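Local coordinates for protein terminal oxygenase component of carbazole 1,9a-dioxygenase (Nocardioides aromaticivorans, PDB 3GCF) that probably dihydroxylates carbazole at its 1 and 9a positions, passing electrons from a ferredoxin through a Rieske [2Fe-2S] cluster to a mononuclear non-haem iron, at residues G201-F206 / E258-A263; P282-Y287 / Q302-K307; K20-L25 / L372-G377. All blocks are in the same frame, centred on the assembly; numbering follows the deposited sequence.

Interaction 1 (G201-F206 / E258-A263)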
# COMPACT_ATOMS: atom_id res chain seq x y z
N GLY A 201 16.77 -35.25 -9.21
CA GLY A 201 16.83 -35.67 -7.82
C GLY A 201 16.13 -37.00 -7.55
O GLY A 201 16.63 -37.82 -6.77
N ASN A 202 14.98 -37.22 -8.18
CA ASN A 202 14.25 -38.46 -7.98
C ASN A 202 14.21 -39.31 -9.25
O ASN A 202 13.32 -40.14 -9.42
CB ASN A 202 12.83 -38.16 -7.47
CG ASN A 202 12.16 -39.39 -6.85
OD1 ASN A 202 12.83 -40.22 -6.24
ND2 ASN A 202 10.85 -39.49 -6.99
N ARG A 203 15.19 -39.10 -10.13
CA ARG A 203 15.31 -39.85 -11.38
C ARG A 203 14.02 -39.96 -12.16
O ARG A 203 13.67 -41.02 -12.65
CB ARG A 203 15.83 -41.27 -11.10
CG ARG A 203 17.23 -41.32 -10.51
CD ARG A 203 17.70 -42.76 -10.31
NE ARG A 203 17.03 -43.43 -9.19
CZ ARG A 203 16.20 -44.47 -9.31
NH1 ARG A 203 15.92 -44.97 -10.51
NH2 ARG A 203 15.66 -45.01 -8.22
N LEU A 204 13.31 -38.84 -12.27
CA LEU A 204 12.03 -38.83 -12.97
C LEU A 204 12.13 -38.73 -14.48
O LEU A 204 12.98 -38.02 -15.02
CB LEU A 204 11.17 -37.66 -12.48
CG LEU A 204 10.88 -37.46 -11.00
CD1 LEU A 204 9.92 -36.27 -10.85
CD2 LEU A 204 10.25 -38.73 -10.41
N ALA A 205 11.27 -39.48 -15.17
CA ALA A 205 11.18 -39.39 -16.62
C ALA A 205 10.07 -38.35 -16.63
O ALA A 205 8.90 -38.69 -16.46
CB ALA A 205 10.68 -40.71 -17.21
N PHE A 206 10.43 -37.09 -16.79
CA PHE A 206 9.44 -36.03 -16.73
C PHE A 206 9.32 -35.25 -18.03
O PHE A 206 10.27 -34.60 -18.47
CB PHE A 206 9.80 -35.08 -15.58
CG PHE A 206 8.63 -34.30 -15.06
CD1 PHE A 206 7.57 -34.94 -14.43
CD2 PHE A 206 8.59 -32.91 -15.19
CE1 PHE A 206 6.49 -34.22 -13.93
CE2 PHE A 206 7.51 -32.18 -14.70
CZ PHE A 206 6.46 -32.84 -14.07
N GLU A 258 17.08 -46.36 -15.72
CA GLU A 258 16.17 -46.60 -14.60
C GLU A 258 15.59 -45.32 -13.99
O GLU A 258 16.04 -44.87 -12.94
CB GLU A 258 16.87 -47.43 -13.51
CG GLU A 258 17.80 -48.50 -14.05
CD GLU A 258 17.12 -49.85 -14.16
OE1 GLU A 258 16.20 -49.99 -14.99
OE2 GLU A 258 17.51 -50.78 -13.42
N GLU A 259 14.57 -44.77 -14.64
CA GLU A 259 13.88 -43.59 -14.13
C GLU A 259 12.49 -43.93 -13.61
O GLU A 259 11.91 -44.95 -13.99
CB GLU A 259 13.79 -42.52 -15.22
CG GLU A 259 15.13 -42.10 -15.80
CD GLU A 259 15.02 -40.93 -16.75
OE1 GLU A 259 14.24 -41.03 -17.73
OE2 GLU A 259 15.69 -39.91 -16.52
N LYS A 260 11.96 -43.08 -12.74
CA LYS A 260 10.64 -43.28 -12.16
C LYS A 260 9.54 -42.61 -12.96
O LYS A 260 9.75 -41.55 -13.57
CB LYS A 260 10.62 -42.75 -10.72
CG LYS A 260 11.68 -43.39 -9.83
CD LYS A 260 11.61 -42.85 -8.41
CE LYS A 260 12.74 -43.38 -7.55
NZ LYS A 260 12.59 -42.96 -6.15
N LYS A 261 8.37 -43.23 -12.97
CA LYS A 261 7.23 -42.71 -13.68
C LYS A 261 6.21 -42.17 -12.68
O LYS A 261 5.84 -42.86 -11.73
CB LYS A 261 6.59 -43.83 -14.52
CG LYS A 261 5.41 -43.39 -15.39
CD LYS A 261 5.86 -42.61 -16.64
CE LYS A 261 6.35 -41.20 -16.31
NZ LYS A 261 6.92 -40.52 -17.51
N VAL A 262 5.77 -40.94 -12.89
CA VAL A 262 4.80 -40.34 -12.00
C VAL A 262 3.69 -39.68 -12.79
O VAL A 262 3.70 -39.71 -14.02
CB VAL A 262 5.47 -39.29 -11.07
CG1 VAL A 262 6.55 -39.97 -10.21
CG2 VAL A 262 6.08 -38.16 -11.91
N ALA A 263 2.72 -39.11 -12.10
CA ALA A 263 1.60 -38.44 -12.75
C ALA A 263 0.94 -39.31 -13.84
O ALA A 263 0.92 -38.93 -15.02
CB ALA A 263 2.07 -37.10 -13.34
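Asn-202 carries its CG anti to the backbone N (chi1 -163°) and Lys-260 its CG anti to the carbonyl carbon, with an extended chain beyond; the two side chains cross at about a right angle, and Lys-260 NZ donates to Asn-202 OD1 over 2.8 Å. Asn-202 sits within the Schellman motif that ends helix 197-201, one residue before its C-prime residue Arg-203, which has positive phi. The chain then joins the loop 258-263 through a single beta bridge, Leu-204 with Lys-260. Lys-260 N donates to Arg-203 O (2.7 Å), and Ala-205 N to Lys-260 O (3.0 Å, 170° at the hydrogen). NZ also forms a salt bridge with Asp-281, which accepts a hydrogen bond from Asn-202 ND2 as well and probably offsets the like charge of Arg-203 NH2, 4.2 Å from NZ. A leucine in place of Lys-260 would probably leave Asp-281 without its cationic mate and Asn-202 OD1 without this donor. On the next residue, Lys-261 curls back so that its NZ donates to Ala-205 O at 2.9 Å. Val-262 supplies the apolar part: its CG1 packs on Leu-204 CD2 at 3.9 Å, while its CG2 meets the edge of the Phe-206 ring, 4.4 Å from CD1, and the Phe-206 side chain is itself about 4 Å (nearest atoms) from that of the iron ligand His-193.

Interaction 2 (P282-Y287 / Q302-K307)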
# COMPACT_ATOMS: atom_id res chain seq x y z
N PRO A 282 6.62 -42.56 -7.07
CA PRO A 282 5.66 -43.64 -7.36
C PRO A 282 4.93 -44.14 -6.11
O PRO A 282 3.78 -44.56 -6.18
CB PRO A 282 6.54 -44.72 -7.98
CG PRO A 282 7.58 -43.93 -8.70
CD PRO A 282 7.93 -42.84 -7.69
N THR A 283 5.60 -44.09 -4.96
CA THR A 283 5.02 -44.57 -3.70
C THR A 283 4.14 -43.55 -2.99
O THR A 283 3.75 -43.76 -1.84
CB THR A 283 6.10 -44.98 -2.70
OG1 THR A 283 6.88 -43.83 -2.35
CG2 THR A 283 7.02 -46.05 -3.29
N LEU A 284 3.83 -42.44 -3.66
CA LEU A 284 3.03 -41.40 -3.02
C LEU A 284 1.97 -40.79 -3.92
O LEU A 284 2.05 -40.88 -5.15
CB LEU A 284 3.94 -40.27 -2.54
CG LEU A 284 5.03 -40.58 -1.52
CD1 LEU A 284 5.97 -39.38 -1.40
CD2 LEU A 284 4.39 -40.90 -0.18
N ILE A 285 0.97 -40.18 -3.30
CA ILE A 285 -0.08 -39.47 -4.01
C ILE A 285 -0.06 -38.05 -3.43
O ILE A 285 0.08 -37.88 -2.22
CB ILE A 285 -1.46 -40.13 -3.80
CG1 ILE A 285 -1.51 -41.46 -4.56
CG2 ILE A 285 -2.57 -39.19 -4.27
CD1 ILE A 285 -2.84 -42.19 -4.43
N GLN A 286 -0.18 -37.05 -4.29
CA GLN A 286 -0.16 -35.66 -3.84
C GLN A 286 -1.51 -34.97 -3.99
O GLN A 286 -2.12 -34.98 -5.06
CB GLN A 286 0.90 -34.85 -4.60
CG GLN A 286 1.06 -33.41 -4.09
CD GLN A 286 2.37 -32.76 -4.52
OE1 GLN A 286 3.43 -33.40 -4.51
NE2 GLN A 286 2.31 -31.48 -4.89
N TYR A 287 -1.97 -34.36 -2.91
CA TYR A 287 -3.24 -33.64 -2.91
C TYR A 287 -2.93 -32.17 -2.71
O TYR A 287 -1.98 -31.81 -2.02
CB TYR A 287 -4.13 -34.13 -1.76
CG TYR A 287 -4.57 -35.58 -1.88
CD1 TYR A 287 -5.61 -35.94 -2.75
CD2 TYR A 287 -3.95 -36.58 -1.14
CE1 TYR A 287 -6.01 -37.28 -2.88
CE2 TYR A 287 -4.35 -37.93 -1.26
CZ TYR A 287 -5.38 -38.26 -2.13
OH TYR A 287 -5.77 -39.58 -2.24
N GLN A 302 -0.43 -28.70 0.59
CA GLN A 302 0.17 -29.79 -0.17
C GLN A 302 0.17 -30.95 0.81
O GLN A 302 0.78 -30.85 1.87
CB GLN A 302 1.61 -29.45 -0.56
CG GLN A 302 1.74 -28.35 -1.58
CD GLN A 302 3.14 -27.79 -1.61
OE1 GLN A 302 3.57 -27.12 -0.68
NE2 GLN A 302 3.87 -28.08 -2.68
N VAL A 303 -0.50 -32.04 0.46
CA VAL A 303 -0.57 -33.20 1.35
C VAL A 303 -0.18 -34.47 0.63
O VAL A 303 -0.75 -34.83 -0.40
CB VAL A 303 -2.00 -33.38 1.93
CG1 VAL A 303 -1.98 -34.38 3.08
CG2 VAL A 303 -2.54 -32.04 2.41
N LEU A 304 0.81 -35.17 1.19
CA LEU A 304 1.29 -36.40 0.60
C LEU A 304 0.69 -37.61 1.30
O LEU A 304 0.62 -37.66 2.53
CB LEU A 304 2.82 -36.45 0.67
CG LEU A 304 3.52 -35.29 -0.06
CD1 LEU A 304 5.03 -35.51 -0.03
CD2 LEU A 304 3.03 -35.20 -1.50
N GLN A 305 0.24 -38.58 0.51
CA GLN A 305 -0.39 -39.79 1.03
C GLN A 305 0.42 -41.04 0.73
O GLN A 305 0.75 -41.33 -0.42
CB GLN A 305 -1.79 -39.94 0.44
CG GLN A 305 -2.50 -41.23 0.81
CD GLN A 305 -3.89 -41.30 0.20
OE1 GLN A 305 -4.05 -41.15 -1.01
NE2 GLN A 305 -4.90 -41.51 1.04
N ARG A 306 0.72 -41.79 1.79
CA ARG A 306 1.49 -43.02 1.68
C ARG A 306 0.71 -44.20 2.26
O ARG A 306 0.13 -44.10 3.34
CB ARG A 306 2.81 -42.85 2.44
CG ARG A 306 3.55 -44.15 2.74
CD ARG A 306 3.98 -44.85 1.47
NE ARG A 306 5.03 -44.13 0.75
CZ ARG A 306 6.27 -43.98 1.20
NH1 ARG A 306 6.63 -44.51 2.36
NH2 ARG A 306 7.18 -43.33 0.46
N LYS A 307 0.68 -45.31 1.54
CA LYS A 307 -0.01 -46.50 2.02
C LYS A 307 0.87 -47.09 3.13
O LYS A 307 2.08 -47.19 2.97
CB LYS A 307 -0.19 -47.51 0.88
CG LYS A 307 -1.09 -48.69 1.22
CD LYS A 307 -1.34 -49.58 0.01
CE LYS A 307 -2.25 -50.75 0.36
NZ LYS A 307 -2.52 -51.65 -0.80
O HOH W 1 1.76 -45.54 -1.24
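Arg-306 reaches across to Leu-284 and Thr-283 beside the regular pairing of two antiparallel strands. Its CB lies 3.6 Å from Leu-284 CD2. CG stands anti to the backbone N (chi1 164°), and the chain then bends at chi2 and chi3, with CD approaching Thr-283 O. NE donates to that oxygen at 2.9 Å; the acceptor lies in the guanidinium plane, whereas the donor stands above the plane of the carbonyl. NE also touches Leu-284 CD2. At the tip, NH2 donates to Thr-283 OG1, again over 2.9 Å, making a side-on grip on two atoms of one residue; NH2 is further held by a salt bridge to Glu-320, and OG1 by a hydrogen bond with Asp-281. A water accepts from Lys-307 N and donates to Thr-283 O, bridging the two segments at the end of the hairpin away from its turn.

Ile-285 with Gln-305 and Tyr-287 with Val-303 are hydrogen-bonded pairs, with the non-hydrogen-bonded pair Gln-286 and Leu-304 between them. On the face of Ile-285 and Tyr-287, Tyr-287 OH donates to Gln-305 OE1 at 2.6 Å, with ring and amide planes 73° apart. On the other face, Leu-304 CD2 lies 3.5 Å from Gln-286 OE1, while Gln-286 NE2 is hydrogen-bonded to Glu-288 and Asn-334.

The hairpin 285-292/298-307 occupies the interior of the catalytic domain's antiparallel sheet: strand 164-173 pairs with 298-307 and strand 273-277 with 285-292, while helix 311-331 covers the face of Gln-286 and Leu-304, and Leu-284 beside it, through Phe-317, Trp-325 and Leu-330.

Interaction 3 (K20-L25 / L372-G377)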
# COMPACT_ATOMS: atom_id res chain seq x y z
N LYS A 20 -20.69 -19.38 -20.18
CA LYS A 20 -20.38 -20.81 -20.06
C LYS A 20 -20.17 -21.28 -18.62
O LYS A 20 -20.57 -22.39 -18.27
CB LYS A 20 -19.14 -21.13 -20.90
CG LYS A 20 -19.23 -22.43 -21.68
CD LYS A 20 -19.50 -23.62 -20.78
CE LYS A 20 -19.45 -24.94 -21.55
NZ LYS A 20 -18.09 -25.20 -22.11
N TRP A 21 -19.54 -20.45 -17.80
CA TRP A 21 -19.29 -20.80 -16.40
C TRP A 21 -19.42 -19.55 -15.52
O TRP A 21 -18.50 -19.19 -14.80
CB TRP A 21 -17.90 -21.43 -16.27
CG TRP A 21 -16.83 -20.73 -17.06
CD1 TRP A 21 -16.21 -19.56 -16.75
CD2 TRP A 21 -16.28 -21.15 -18.32
NE1 TRP A 21 -15.31 -19.21 -17.73
CE2 TRP A 21 -15.34 -20.17 -18.71
CE3 TRP A 21 -16.50 -22.25 -19.16
CZ2 TRP A 21 -14.62 -20.26 -19.91
CZ3 TRP A 21 -15.78 -22.34 -20.35
CH2 TRP A 21 -14.85 -21.34 -20.71
N PRO A 22 -20.59 -18.91 -15.56
CA PRO A 22 -20.90 -17.69 -14.79
C PRO A 22 -20.69 -17.76 -13.28
O PRO A 22 -20.11 -16.86 -12.69
CB PRO A 22 -22.35 -17.40 -15.16
CG PRO A 22 -22.91 -18.77 -15.40
CD PRO A 22 -21.81 -19.42 -16.21
N ARG A 23 -21.17 -18.83 -12.65
CA ARG A 23 -21.03 -18.95 -11.21
C ARG A 23 -19.58 -19.18 -10.77
O ARG A 23 -19.22 -18.89 -9.63
CB ARG A 23 -21.93 -20.06 -10.68
CG ARG A 23 -23.42 -19.74 -10.79
CD ARG A 23 -24.15 -20.27 -9.57
NE ARG A 23 -23.80 -21.66 -9.37
CZ ARG A 23 -23.72 -22.27 -8.20
NH1 ARG A 23 -23.97 -21.61 -7.07
NH2 ARG A 23 -23.38 -23.54 -8.16
N TYR A 24 -18.76 -19.69 -11.69
CA TYR A 24 -17.36 -19.91 -11.40
C TYR A 24 -16.66 -18.55 -11.40
O TYR A 24 -15.79 -18.28 -10.57
CB TYR A 24 -16.73 -20.81 -12.46
CG TYR A 24 -15.26 -21.07 -12.25
CD1 TYR A 24 -14.82 -21.92 -11.23
CD2 TYR A 24 -14.30 -20.49 -13.08
CE1 TYR A 24 -13.46 -22.18 -11.05
CE2 TYR A 24 -12.94 -20.75 -12.91
CZ TYR A 24 -12.53 -21.60 -11.90
OH TYR A 24 -11.19 -21.90 -11.76
N LEU A 25 -17.06 -17.70 -12.33
CA LEU A 25 -16.48 -16.36 -12.43
C LEU A 25 -16.93 -15.49 -11.27
O LEU A 25 -16.23 -14.56 -10.87
CB LEU A 25 -16.87 -15.69 -13.75
CG LEU A 25 -16.36 -16.34 -15.03
CD1 LEU A 25 -16.56 -15.35 -16.18
CD2 LEU A 25 -14.89 -16.70 -14.91
N LEU A 372 -18.16 -27.57 -14.66
CA LEU A 372 -18.68 -28.40 -13.59
C LEU A 372 -18.81 -27.62 -12.28
O LEU A 372 -19.77 -27.79 -11.54
CB LEU A 372 -17.77 -29.61 -13.38
CG LEU A 372 -18.17 -30.56 -12.25
CD1 LEU A 372 -19.43 -31.32 -12.65
CD2 LEU A 372 -17.03 -31.52 -11.97
N ALA A 373 -17.83 -26.76 -12.00
CA ALA A 373 -17.83 -25.96 -10.78
C ALA A 373 -18.94 -24.91 -10.81
O ALA A 373 -19.61 -24.68 -9.81
CB ALA A 373 -16.48 -25.29 -10.60
N SER A 374 -19.13 -24.29 -11.97
CA SER A 374 -20.16 -23.28 -12.12
C SER A 374 -21.54 -23.91 -11.91
O SER A 374 -22.43 -23.30 -11.32
CB SER A 374 -20.08 -22.65 -13.51
OG SER A 374 -21.09 -21.69 -13.71
N GLU A 375 -21.70 -25.15 -12.38
CA GLU A 375 -22.98 -25.85 -12.25
C GLU A 375 -23.18 -26.57 -10.92
O GLU A 375 -24.32 -26.73 -10.48
CB GLU A 375 -23.13 -26.89 -13.37
CG GLU A 375 -22.86 -26.39 -14.77
CD GLU A 375 -22.91 -27.51 -15.80
OE1 GLU A 375 -22.40 -28.63 -15.51
OE2 GLU A 375 -23.44 -27.28 -16.91
N ARG A 376 -22.10 -27.00 -10.28
CA ARG A 376 -22.25 -27.76 -9.04
C ARG A 376 -21.75 -27.12 -7.74
O ARG A 376 -22.00 -27.67 -6.67
CB ARG A 376 -21.60 -29.13 -9.20
CG ARG A 376 -22.08 -29.90 -10.42
CD ARG A 376 -23.49 -30.41 -10.26
NE ARG A 376 -23.97 -31.04 -11.48
CZ ARG A 376 -25.09 -31.75 -11.59
NH1 ARG A 376 -25.86 -31.94 -10.52
NH2 ARG A 376 -25.44 -32.27 -12.76
N GLY A 377 -21.04 -26.01 -7.83
CA GLY A 377 -20.58 -25.37 -6.60
C GLY A 377 -21.81 -25.15 -5.74
O GLY A 377 -22.77 -24.54 -6.20
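The backbones come closest at Tyr-24 and Ser-374, whose CA atoms are 4.4 Å apart, where the first turn of helix 22-26 meets the last turn of helix 364-376. Ser-374 lies at the centre of the contact. Its CB touches Trp-21 CB, at the N-cap position of the first helix, and sits 4.0 Å from Tyr-24 CB. With OG anti to the backbone N (chi1 179°), the hydroxyl lies at the N-terminal end of that helix, and takes a weak hydrogen bond from Arg-23 N (3.1 Å). The contact thus ties a short helix near the chain's N terminus to the last helix of the ring hydroxylase region, which belongs to the Bet v 1-like clan. Arg-23 donates from NE to Ser-374 O, at 2.9 Å and 153° at the hydrogen, nearly along the C=O axis. Its positive charge near a helix C terminus is probably favourable, although the exact place of NH2 is doubtful. Tyr-24 lays CD1 3.8 Å from Ala-373 CB; beyond the two segments its OH bonds to Glu-182 and to Trp-369 NE1, and its ring meets the Trp-369 ring with the planes at about 85°.

In the fold
Interactions 1 and 2 are neighbours, their centres 15 Å apart, and they meet at Pro-282: its CD lies 3.8 Å from Lys-260 CD and its CG 3.7 Å from Lys-261 O. Asp-281 links them further, since one carboxylate oxygen serves Lys-260 and Asn-202 and the other Thr-283. Both contacts come near the mononuclear iron held by His-189, His-193 and Asp-337, with the side chain of Phe-206 about 7 Å and that of Gln-286 about 8 Å from the metal. Interaction 3 stands apart, its centre 36 Å from that of interaction 1 and 29 Å from that of interaction 2, and it joins segments near the two ends of the modelled chain, enclosing both others in sequence.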